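PDB 3LOO: anopheles gambiae adenosine kinase from Anopheles gambiae, which catalyses the ATP-dependent phosphorylation of adenosine to AMP, a purine salvage reaction, as a member of the pfkB family of carbohydrate kinases. Local coordinates for residues T312-Q326 with C336-I348. Residues are numbered along the deposited sequence; the frame is centred on the assembly and turned at random.
Sequences TNGAGDAFVGGFLAQ and CIKCGIWAAREII. With B4P (bis(adenosine)-5'-tetraphosphate), chain D.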
ATOM      1  N   THR A 312      13.766  -6.496  -1.865  1.00 50.69           N
ATOM      2  CA  THR A 312      12.756  -7.550  -1.950  1.00 50.40           C
ATOM      3  C   THR A 312      11.352  -6.967  -1.929  1.00 49.61           C
ATOM      4  O   THR A 312      11.146  -5.807  -1.530  1.00 49.89           O
ATOM      5  CB  THR A 312      12.948  -8.674  -0.898  1.00 50.26           C
ATOM      6  OG1 THR A 312      13.418  -9.842  -1.566  1.00 51.99           O
ATOM      7  CG2 THR A 312      11.635  -9.056  -0.178  1.00 51.08           C
ATOM      8  N   ASN A 313      10.409  -7.815  -2.337  1.00 48.08           N
ATOM      9  CA  ASN A 313       9.011  -7.476  -2.546  1.00 46.31           C
ATOM     10  C   ASN A 313       8.282  -6.935  -1.355  1.00 43.55           C
ATOM     11  O   ASN A 313       8.154  -7.625  -0.350  1.00 44.55           O
ATOM     12  CB  ASN A 313       8.248  -8.714  -3.022  1.00 47.18           C
ATOM     13  CG  ASN A 313       7.158  -8.376  -4.001  1.00 48.33           C
ATOM     14  OD1 ASN A 313       7.206  -7.341  -4.682  1.00 50.07           O
ATOM     15  ND2 ASN A 313       6.169  -9.262  -4.103  1.00 52.10           N
ATOM     16  N   GLY A 314       7.768  -5.720  -1.478  1.00 39.85           N
ATOM     17  CA  GLY A 314       6.816  -5.222  -0.497  1.00 36.23           C
ATOM     18  C   GLY A 314       7.404  -4.800   0.837  1.00 33.15           C
ATOM     19  O   GLY A 314       6.700  -4.784   1.832  1.00 32.61           O
ATOM     20  N   ALA A 315       8.676  -4.422   0.845  1.00 31.05           N
ATOM     21  CA  ALA A 315       9.319  -3.860   2.042  1.00 29.86           C
ATOM     22  C   ALA A 315       8.564  -2.604   2.540  1.00 28.95           C
ATOM     23  O   ALA A 315       8.338  -2.443   3.726  1.00 29.16           O
ATOM     24  CB  ALA A 315      10.765  -3.535   1.762  1.00 29.08           C
ATOM     25  N   GLY A 316       8.222  -1.712   1.614  1.00 28.23           N
ATOM     26  CA  GLY A 316       7.448  -0.504   1.918  1.00 26.82           C
ATOM     27  C   GLY A 316       6.069  -0.854   2.461  1.00 25.20           C
ATOM     28  O   GLY A 316       5.578  -0.189   3.366  1.00 25.81           O
ATOM     29  N   ASP A 317       5.461  -1.916   1.930  1.00 23.76           N
ATOM     30  CA  ASP A 317       4.152  -2.353   2.428  1.00 22.77           C
ATOM     31  C   ASP A 317       4.225  -2.896   3.850  1.00 21.99           C
ATOM     32  O   ASP A 317       3.342  -2.609   4.665  1.00 19.29           O
ATOM     33  CB  ASP A 317       3.465  -3.358   1.482  1.00 22.11           C
ATOM     34  CG  ASP A 317       3.331  -2.818   0.017  1.00 24.71           C
ATOM     35  OD1 ASP A 317       3.272  -1.583  -0.196  1.00 25.86           O
ATOM     36  OD2 ASP A 317       3.274  -3.656  -0.917  1.00 23.48           O
ATOM     37  N   ALA A 318       5.301  -3.648   4.120  1.00 19.74           N
ATOM     38  CA  ALA A 318       5.606  -4.204   5.415  1.00 22.28           C
ATOM     39  C   ALA A 318       5.964  -3.143   6.426  1.00 22.19           C
ATOM     40  O   ALA A 318       5.641  -3.291   7.626  1.00 23.10           O
ATOM     41  CB  ALA A 318       6.837  -5.208   5.284  1.00 20.63           C
ATOM     42  N   PHE A 319       6.661  -2.105   5.955  1.00 21.91           N
ATOM     43  CA  PHE A 319       6.942  -0.952   6.800  1.00 22.77           C
ATOM     44  C   PHE A 319       5.617  -0.380   7.300  1.00 22.68           C
ATOM     45  O   PHE A 319       5.455  -0.144   8.498  1.00 24.62           O
ATOM     46  CB  PHE A 319       7.707   0.142   6.066  1.00 22.96           C
ATOM     47  CG  PHE A 319       7.843   1.394   6.878  1.00 25.27           C
ATOM     48  CD1 PHE A 319       8.885   1.537   7.808  1.00 25.79           C
ATOM     49  CD2 PHE A 319       6.889   2.401   6.769  1.00 24.93           C
ATOM     50  CE1 PHE A 319       8.983   2.674   8.605  1.00 28.65           C
ATOM     51  CE2 PHE A 319       6.972   3.548   7.577  1.00 27.74           C
ATOM     52  CZ  PHE A 319       8.008   3.691   8.491  1.00 27.86           C
ATOM     53  N   VAL A 320       4.676  -0.173   6.399  1.00 22.00           N
ATOM     54  CA  VAL A 320       3.347   0.354   6.805  1.00 21.21           C
ATOM     55  C   VAL A 320       2.582  -0.615   7.725  1.00 21.52           C
ATOM     56  O   VAL A 320       2.008  -0.187   8.718  1.00 22.03           O
ATOM     57  CB  VAL A 320       2.467   0.777   5.608  1.00 20.61           C
ATOM     58  CG1 VAL A 320       1.018   1.171   6.083  1.00 19.87           C
ATOM     59  CG2 VAL A 320       3.083   2.003   4.897  1.00 20.32           C
ATOM     60  N   GLY A 321       2.580  -1.907   7.406  1.00 23.12           N
ATOM     61  CA  GLY A 321       1.964  -2.892   8.327  1.00 23.62           C
ATOM     62  C   GLY A 321       2.518  -2.803   9.761  1.00 24.41           C
ATOM     63  O   GLY A 321       1.754  -2.855  10.700  1.00 25.25           O
ATOM     64  N   GLY A 322       3.836  -2.685   9.917  1.00 23.97           N
ATOM     65  CA  GLY A 322       4.481  -2.577  11.238  1.00 24.50           C
ATOM     66  C   GLY A 322       4.015  -1.312  11.950  1.00 24.59           C
ATOM     67  O   GLY A 322       3.680  -1.335  13.138  1.00 23.87           O
ATOM     68  N   PHE A 323       4.008  -0.202  11.211  1.00 23.41           N
ATOM     69  CA  PHE A 323       3.524   1.093  11.704  1.00 23.24           C
ATOM     70  C   PHE A 323       2.088   0.996  12.212  1.00 23.55           C
ATOM     71  O   PHE A 323       1.769   1.477  13.335  1.00 23.68           O
ATOM     72  CB  PHE A 323       3.623   2.166  10.595  1.00 23.48           C
ATOM     73  CG  PHE A 323       3.125   3.544  11.012  1.00 22.77           C
ATOM     74  CD1 PHE A 323       4.037   4.545  11.377  1.00 25.21           C
ATOM     75  CD2 PHE A 323       1.773   3.839  11.031  1.00 23.88           C
ATOM     76  CE1 PHE A 323       3.604   5.822  11.768  1.00 24.04           C
ATOM     77  CE2 PHE A 323       1.326   5.111  11.397  1.00 23.52           C
ATOM     78  CZ  PHE A 323       2.243   6.110  11.773  1.00 23.62           C
ATOM     79  N   LEU A 324       1.221   0.393  11.404  1.00 23.56           N
ATOM     80  CA  LEU A 324      -0.226   0.301  11.738  1.00 23.82           C
ATOM     81  C   LEU A 324      -0.439  -0.636  12.952  1.00 24.45           C
ATOM     82  O   LEU A 324      -1.327  -0.406  13.755  1.00 25.06           O
ATOM     83  CB  LEU A 324      -1.043  -0.227  10.547  1.00 22.50           C
ATOM     84  CG  LEU A 324      -1.257   0.742   9.364  1.00 24.51           C
ATOM     85  CD1 LEU A 324      -1.856  -0.010   8.220  1.00 22.72           C
ATOM     86  CD2 LEU A 324      -2.198   1.875   9.777  1.00 26.94           C
ATOM     87  N   ALA A 325       0.348  -1.704  13.055  1.00 24.35           N
ATOM     88  CA  ALA A 325       0.231  -2.602  14.217  1.00 25.56           C
ATOM     89  C   ALA A 325       0.448  -1.841  15.549  1.00 26.45           C
ATOM     90  O   ALA A 325      -0.195  -2.143  16.580  1.00 26.78           O
ATOM     91  CB  ALA A 325       1.205  -3.750  14.086  1.00 25.08           C
ATOM     92  N   GLN A 326       1.377  -0.885  15.552  1.00 27.12           N
ATOM     93  CA  GLN A 326       1.646  -0.121  16.765  1.00 27.58           C
ATOM     94  C   GLN A 326       0.654   0.998  16.957  1.00 28.64           C
ATOM     95  O   GLN A 326       0.329   1.335  18.094  1.00 29.12           O
ATOM     96  CB  GLN A 326       3.079   0.409  16.806  1.00 27.44           C
ATOM     97  CG  GLN A 326       4.107  -0.715  16.810  1.00 26.75           C
ATOM     98  CD  GLN A 326       3.809  -1.806  17.852  1.00 31.11           C
ATOM     99  OE1 GLN A 326       3.320  -1.529  18.946  1.00 32.57           O
ATOM    100  NE2 GLN A 326       4.114  -3.050  17.510  1.00 29.88           N
ATOM    101  N   CYS A 336       5.845   3.457  16.369  1.00 28.63           N
ATOM    102  CA  CYS A 336       5.186   2.984  15.130  1.00 28.83           C
ATOM    103  C   CYS A 336       6.204   2.837  14.023  1.00 27.81           C
ATOM    104  O   CYS A 336       6.210   1.833  13.327  1.00 28.09           O
ATOM    105  CB  CYS A 336       4.065   3.925  14.719  1.00 28.85           C
ATOM    106  SG  CYS A 336       2.748   3.938  15.956  1.00 27.92           S
ATOM    107  N   ILE A 337       7.091   3.821  13.900  1.00 27.04           N
ATOM    108  CA  ILE A 337       8.088   3.811  12.818  1.00 27.28           C
ATOM    109  C   ILE A 337       9.161   2.733  13.032  1.00 27.53           C
ATOM    110  O   ILE A 337       9.571   2.056  12.074  1.00 27.16           O
ATOM    111  CB  ILE A 337       8.705   5.207  12.600  1.00 26.68           C
ATOM    112  CG1 ILE A 337       7.621   6.140  12.034  1.00 27.10           C
ATOM    113  CG2 ILE A 337      10.027   5.132  11.695  1.00 26.14           C
ATOM    114  CD1 ILE A 337       7.976   7.631  12.042  1.00 27.98           C
ATOM    115  N   LYS A 338       9.621   2.584  14.281  1.00 28.40           N
ATOM    116  CA  LYS A 338      10.623   1.537  14.593  1.00 29.30           C
ATOM    117  C   LYS A 338      10.039   0.149  14.316  1.00 28.99           C
ATOM    118  O   LYS A 338      10.714  -0.710  13.758  1.00 31.34           O
ATOM    119  CB  LYS A 338      11.120   1.649  16.043  1.00 28.92           C
ATOM    120  CG  LYS A 338      11.988   2.873  16.321  1.00 34.14           C
ATOM    121  CD  LYS A 338      12.098   3.168  17.823  1.00 38.46           C
ATOM    122  CE  LYS A 338      13.289   4.068  18.112  1.00 44.33           C
ATOM    123  NZ  LYS A 338      13.177   4.709  19.466  1.00 45.57           N
ATOM    124  N   CYS A 339       8.779  -0.083  14.671  1.00 28.71           N
ATOM    125  CA  CYS A 339       8.154  -1.361  14.297  1.00 29.02           C
ATOM    126  C   CYS A 339       8.084  -1.552  12.774  1.00 28.33           C
ATOM    127  O   CYS A 339       8.284  -2.658  12.276  1.00 28.48           O
ATOM    128  CB  CYS A 339       6.771  -1.512  14.925  1.00 29.00           C
ATOM    129  SG  CYS A 339       6.042  -3.157  14.656  1.00 30.09           S
ATOM    130  N   GLY A 340       7.790  -0.467  12.045  1.00 29.26           N
ATOM    131  CA  GLY A 340       7.788  -0.473  10.571  1.00 28.07           C
ATOM    132  C   GLY A 340       9.131  -0.900  10.012  1.00 28.52           C
ATOM    133  O   GLY A 340       9.216  -1.761   9.137  1.00 27.51           O
ATOM    134  N   ILE A 341      10.195  -0.308  10.532  1.00 29.00           N
ATOM    135  CA  ILE A 341      11.531  -0.639  10.054  1.00 29.44           C
ATOM    136  C   ILE A 341      11.888  -2.071  10.399  1.00 30.04           C
ATOM    137  O   ILE A 341      12.454  -2.778   9.588  1.00 30.12           O
ATOM    138  CB  ILE A 341      12.606   0.323  10.621  1.00 29.96           C
ATOM    139  CG1 ILE A 341      12.361   1.737  10.077  1.00 29.18           C
ATOM    140  CG2 ILE A 341      14.028  -0.187  10.237  1.00 29.51           C
ATOM    141  CD1 ILE A 341      13.085   2.835  10.857  1.00 32.49           C
ATOM    142  N   TRP A 342      11.534  -2.500  11.604  1.00 31.00           N
ATOM    143  CA  TRP A 342      11.763  -3.881  12.042  1.00 31.52           C
ATOM    144  C   TRP A 342      11.034  -4.885  11.128  1.00 30.79           C
ATOM    145  O   TRP A 342      11.615  -5.891  10.699  1.00 29.92           O
ATOM    146  CB  TRP A 342      11.322  -4.047  13.509  1.00 31.71           C
ATOM    147  CG  TRP A 342      11.293  -5.465  13.959  1.00 34.41           C
ATOM    148  CD1 TRP A 342      12.355  -6.198  14.450  1.00 37.03           C
ATOM    149  CD2 TRP A 342      10.163  -6.347  13.952  1.00 35.73           C
ATOM    150  NE1 TRP A 342      11.938  -7.469  14.753  1.00 36.92           N
ATOM    151  CE2 TRP A 342      10.600  -7.590  14.463  1.00 37.60           C
ATOM    152  CE3 TRP A 342       8.818  -6.205  13.563  1.00 37.74           C
ATOM    153  CZ2 TRP A 342       9.742  -8.700  14.587  1.00 37.09           C
ATOM    154  CZ3 TRP A 342       7.965  -7.297  13.690  1.00 36.83           C
ATOM    155  CH2 TRP A 342       8.437  -8.537  14.194  1.00 39.31           C
ATOM    156  N   ALA A 343       9.784  -4.575  10.794  1.00 30.10           N
ATOM    157  CA  ALA A 343       8.948  -5.480   9.998  1.00 29.57           C
ATOM    158  C   ALA A 343       9.445  -5.600   8.572  1.00 29.91           C
ATOM    159  O   ALA A 343       9.496  -6.703   8.005  1.00 30.47           O
ATOM    160  CB  ALA A 343       7.488  -5.017  10.011  1.00 29.57           C
ATOM    161  N   ALA A 344       9.792  -4.461   7.979  1.00 30.11           N
ATOM    162  CA  ALA A 344      10.372  -4.457   6.653  1.00 31.19           C
ATOM    163  C   ALA A 344      11.634  -5.334   6.625  1.00 32.57           C
ATOM    164  O   ALA A 344      11.815  -6.145   5.725  1.00 32.46           O
ATOM    165  CB  ALA A 344      10.689  -3.050   6.236  1.00 29.64           C
ATOM    166  N   ARG A 345      12.479  -5.203   7.642  1.00 34.40           N
ATOM    167  CA  ARG A 345      13.725  -5.967   7.684  1.00 37.13           C
ATOM    168  C   ARG A 345      13.507  -7.490   7.858  1.00 37.70           C
ATOM    169  O   ARG A 345      14.239  -8.286   7.260  1.00 37.70           O
ATOM    170  CB  ARG A 345      14.689  -5.371   8.723  1.00 37.47           C
ATOM    171  CG  ARG A 345      15.111  -3.900   8.372  1.00 42.63           C
ATOM    172  CD  ARG A 345      16.247  -3.315   9.278  1.00 48.24           C
ATOM    173  NE  ARG A 345      17.485  -4.098   9.182  1.00 51.37           N
ATOM    174  CZ  ARG A 345      17.810  -5.104  10.002  1.00 52.75           C
ATOM    175  NH1 ARG A 345      17.000  -5.453  10.993  1.00 51.99           N
ATOM    176  NH2 ARG A 345      18.955  -5.757   9.836  1.00 51.77           N
ATOM    177  N   GLU A 346      12.487  -7.874   8.642  1.00 39.40           N
ATOM    178  CA  GLU A 346      12.029  -9.280   8.740  1.00 39.97           C
ATOM    179  C   GLU A 346      11.560  -9.848   7.399  1.00 40.11           C
ATOM    180  O   GLU A 346      11.955 -10.962   7.013  1.00 40.08           O
ATOM    181  CB  GLU A 346      10.883  -9.423   9.746  1.00 40.10           C
ATOM    182  CG  GLU A 346      11.232  -9.182  11.200  1.00 42.95           C
ATOM    183  CD  GLU A 346      12.314 -10.090  11.715  1.00 45.27           C
ATOM    184  OE1 GLU A 346      12.317 -11.285  11.378  1.00 45.44           O
ATOM    185  OE2 GLU A 346      13.173  -9.588  12.463  1.00 50.06           O
ATOM    186  N   ILE A 347      10.722  -9.081   6.702  1.00 40.30           N
ATOM    187  CA  ILE A 347      10.149  -9.476   5.422  1.00 40.33           C
ATOM    188  C   ILE A 347      11.246  -9.628   4.355  1.00 41.92           C
ATOM    189  O   ILE A 347      11.159 -10.514   3.492  1.00 40.93           O
ATOM    190  CB  ILE A 347       9.035  -8.474   4.992  1.00 40.80           C
ATOM    191  CG1 ILE A 347       7.705  -8.794   5.701  1.00 39.11           C
ATOM    192  CG2 ILE A 347       8.889  -8.346   3.478  1.00 38.52           C
ATOM    193  CD1 ILE A 347       7.026 -10.093   5.268  1.00 39.25           C
ATOM    194  N   ILE A 348      12.271  -8.772   4.426  1.00 43.30           N
ATOM    195  CA  ILE A 348      13.428  -8.839   3.508  1.00 44.97           C
ATOM    196  C   ILE A 348      14.230 -10.125   3.748  1.00 46.75           C
ATOM    197  O   ILE A 348      14.653 -10.779   2.800  1.00 46.88           O
ATOM    198  CB  ILE A 348      14.355  -7.570   3.610  1.00 44.38           C
ATOM    199  CG1 ILE A 348      13.608  -6.334   3.112  1.00 42.86           C
ATOM    200  CG2 ILE A 348      15.650  -7.745   2.784  1.00 44.53           C
ATOM    201  CD1 ILE A 348      14.252  -5.001   3.423  1.00 38.99           C
TER
HETATM  202  PA  B4P D 349       7.654  -3.076  -3.996  1.00 40.64           P
HETATM  203  O1A B4P D 349       8.390  -4.379  -3.723  1.00 40.95           O
HETATM  204  O2A B4P D 349       7.905  -2.393  -5.339  1.00 41.59           O
HETATM  205  O3A B4P D 349       8.217  -2.030  -2.917  1.00 37.15           O
HETATM  206  PB  B4P D 349       7.247  -1.289  -1.891  1.00 39.28           P
HETATM  207  O1B B4P D 349       6.678  -2.264  -0.858  1.00 34.70           O
HETATM  208  O2B B4P D 349       6.327  -0.290  -2.571  1.00 32.11           O
HETATM  209  O3B B4P D 349       8.643  -0.616  -1.288  1.00 32.94           O
HETATM  210  PG  B4P D 349       9.033   0.944  -1.206  1.00 26.54           P
HETATM  211  O1G B4P D 349       9.843   1.388  -2.376  1.00 28.03           O
HETATM  212  O2G B4P D 349       7.738   1.703  -0.995  1.00 27.21           O
HETATM  213  O3G B4P D 349       9.902   1.061   0.134  1.00 30.34           O
HETATM  214  PD  B4P D 349      11.475   1.341   0.356  1.00 28.90           P
HETATM  215  O1D B4P D 349      12.224   0.619  -0.703  1.00 32.04           O
HETATM  216  O2D B4P D 349      11.759   2.790   0.634  1.00 31.89           O
HETATM  217  O5E B4P D 349       6.062  -3.255  -3.720  1.00 37.36           O
HETATM  218  C5E B4P D 349       5.584  -4.477  -4.238  1.00 31.39           C
HETATM  219  C4E B4P D 349       4.091  -4.632  -4.188  1.00 26.26           C
HETATM  220  O4E B4P D 349       3.399  -3.609  -4.904  1.00 25.53           O
HETATM  221  C3E B4P D 349       3.738  -5.903  -4.911  1.00 25.22           C
HETATM  222  O3E B4P D 349       3.420  -6.846  -3.869  1.00 25.51           O
HETATM  223  C2E B4P D 349       2.495  -5.562  -5.725  1.00 23.88           C
HETATM  224  O2E B4P D 349       1.390  -6.459  -5.551  1.00 23.45           O
HETATM  225  C1E B4P D 349       2.151  -4.126  -5.288  1.00 23.53           C
HETATM  226  N9A B4P D 349       1.616  -3.369  -6.434  1.00 22.72           N
HETATM  227  C8A B4P D 349       2.257  -3.002  -7.582  1.00 21.15           C
HETATM  228  N7A B4P D 349       1.366  -2.326  -8.365  1.00 22.96           N
HETATM  229  C5A B4P D 349       0.155  -2.294  -7.735  1.00 21.56           C
HETATM  230  C6A B4P D 349      -1.107  -1.751  -8.027  1.00 23.67           C
HETATM  231  N6A B4P D 349      -1.388  -1.101  -9.199  1.00 21.85           N
HETATM  232  N1A B4P D 349      -2.116  -1.921  -7.136  1.00 21.15           N
HETATM  233  C2A B4P D 349      -1.912  -2.555  -5.954  1.00 23.11           C
HETATM  234  N3A B4P D 349      -0.711  -3.071  -5.647  1.00 21.23           N
HETATM  235  C4A B4P D 349       0.331  -2.944  -6.510  1.00 23.00           C
HETATM  236  O5F B4P D 349      11.666   0.495   1.704  1.00 30.85           O
HETATM  237  C5F B4P D 349      10.761   0.602   2.796  1.00 29.30           C
HETATM  238  C4F B4P D 349      11.500   0.073   4.024  1.00 28.95           C
HETATM  239  O4F B4P D 349      12.130  -1.195   3.768  1.00 32.22           O
HETATM  240  C3F B4P D 349      12.674   0.969   4.381  1.00 28.76           C
HETATM  241  O3F B4P D 349      12.208   2.102   5.102  1.00 26.21           O
HETATM  242  C2F B4P D 349      13.550   0.039   5.198  1.00 29.96           C
HETATM  243  O2F B4P D 349      13.085  -0.024   6.561  1.00 28.42           O
HETATM  244  C1F B4P D 349      13.368  -1.311   4.481  1.00 30.45           C
HETATM  245  N9B B4P D 349      14.479  -1.442   3.486  1.00 33.12           N
HETATM  246  C8B B4P D 349      14.383  -1.226   2.158  1.00 32.26           C
HETATM  247  N7B B4P D 349      15.577  -1.417   1.547  1.00 35.36           N
HETATM  248  C5B B4P D 349      16.483  -1.763   2.485  1.00 33.68           C
HETATM  249  C6B B4P D 349      17.842  -2.065   2.491  1.00 36.13           C
HETATM  250  N6B B4P D 349      18.526  -2.052   1.319  1.00 37.08           N
HETATM  251  N1B B4P D 349      18.461  -2.390   3.668  1.00 35.76           N
HETATM  252  C2B B4P D 349      17.780  -2.407   4.841  1.00 34.97           C
HETATM  253  N3B B4P D 349      16.452  -2.108   4.899  1.00 34.91           N
HETATM  254  C4B B4P D 349      15.758  -1.774   3.766  1.00 33.65           C
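Cys336 sets its CB over one face of the Phe323 ring, a CH-pi contact 3.7 Å from the centroid, where two helix segments run roughly antiparallel, 140° between their N-to-C directions and their axes only 6.7 Å from each other. The short cysteine brings CB against the ring while SG stands higher above the same face, a sulfur-aromatic contact 4.7 Å from the centroid, and also touches Gln326 CB. Cys336 and Phe319 bury the most surface in the contact. With CG anti to the backbone N (chi1 173°), the Phe319 ring swings into a hole formed by Gly340, Ile341, Ile337 and Ala344, where Ile341 CG1 meets its edge at 3.8 Å from CE1. Glycine allows this closeness: Gly340 CA lies 3.1 Å from Phe319 O, and neither Gly322 nor Gly340 has a side chain to stand between the backbones. Phe319 CA in turn makes a CA-H...O contact with Gly340 O. At the other end, Gly314, Gly316 and Asp317 give backbone N-H groups to the phosphates of the bound tetraphosphate, as in the pfkB anion hole, while Ala344 CB and Ile348 CD1 border one nucleoside. Strands 276-281 and 284-290 pack against Phe319 and Ile337, and helix 82-94 touches Val320, Ala325 and Cys339.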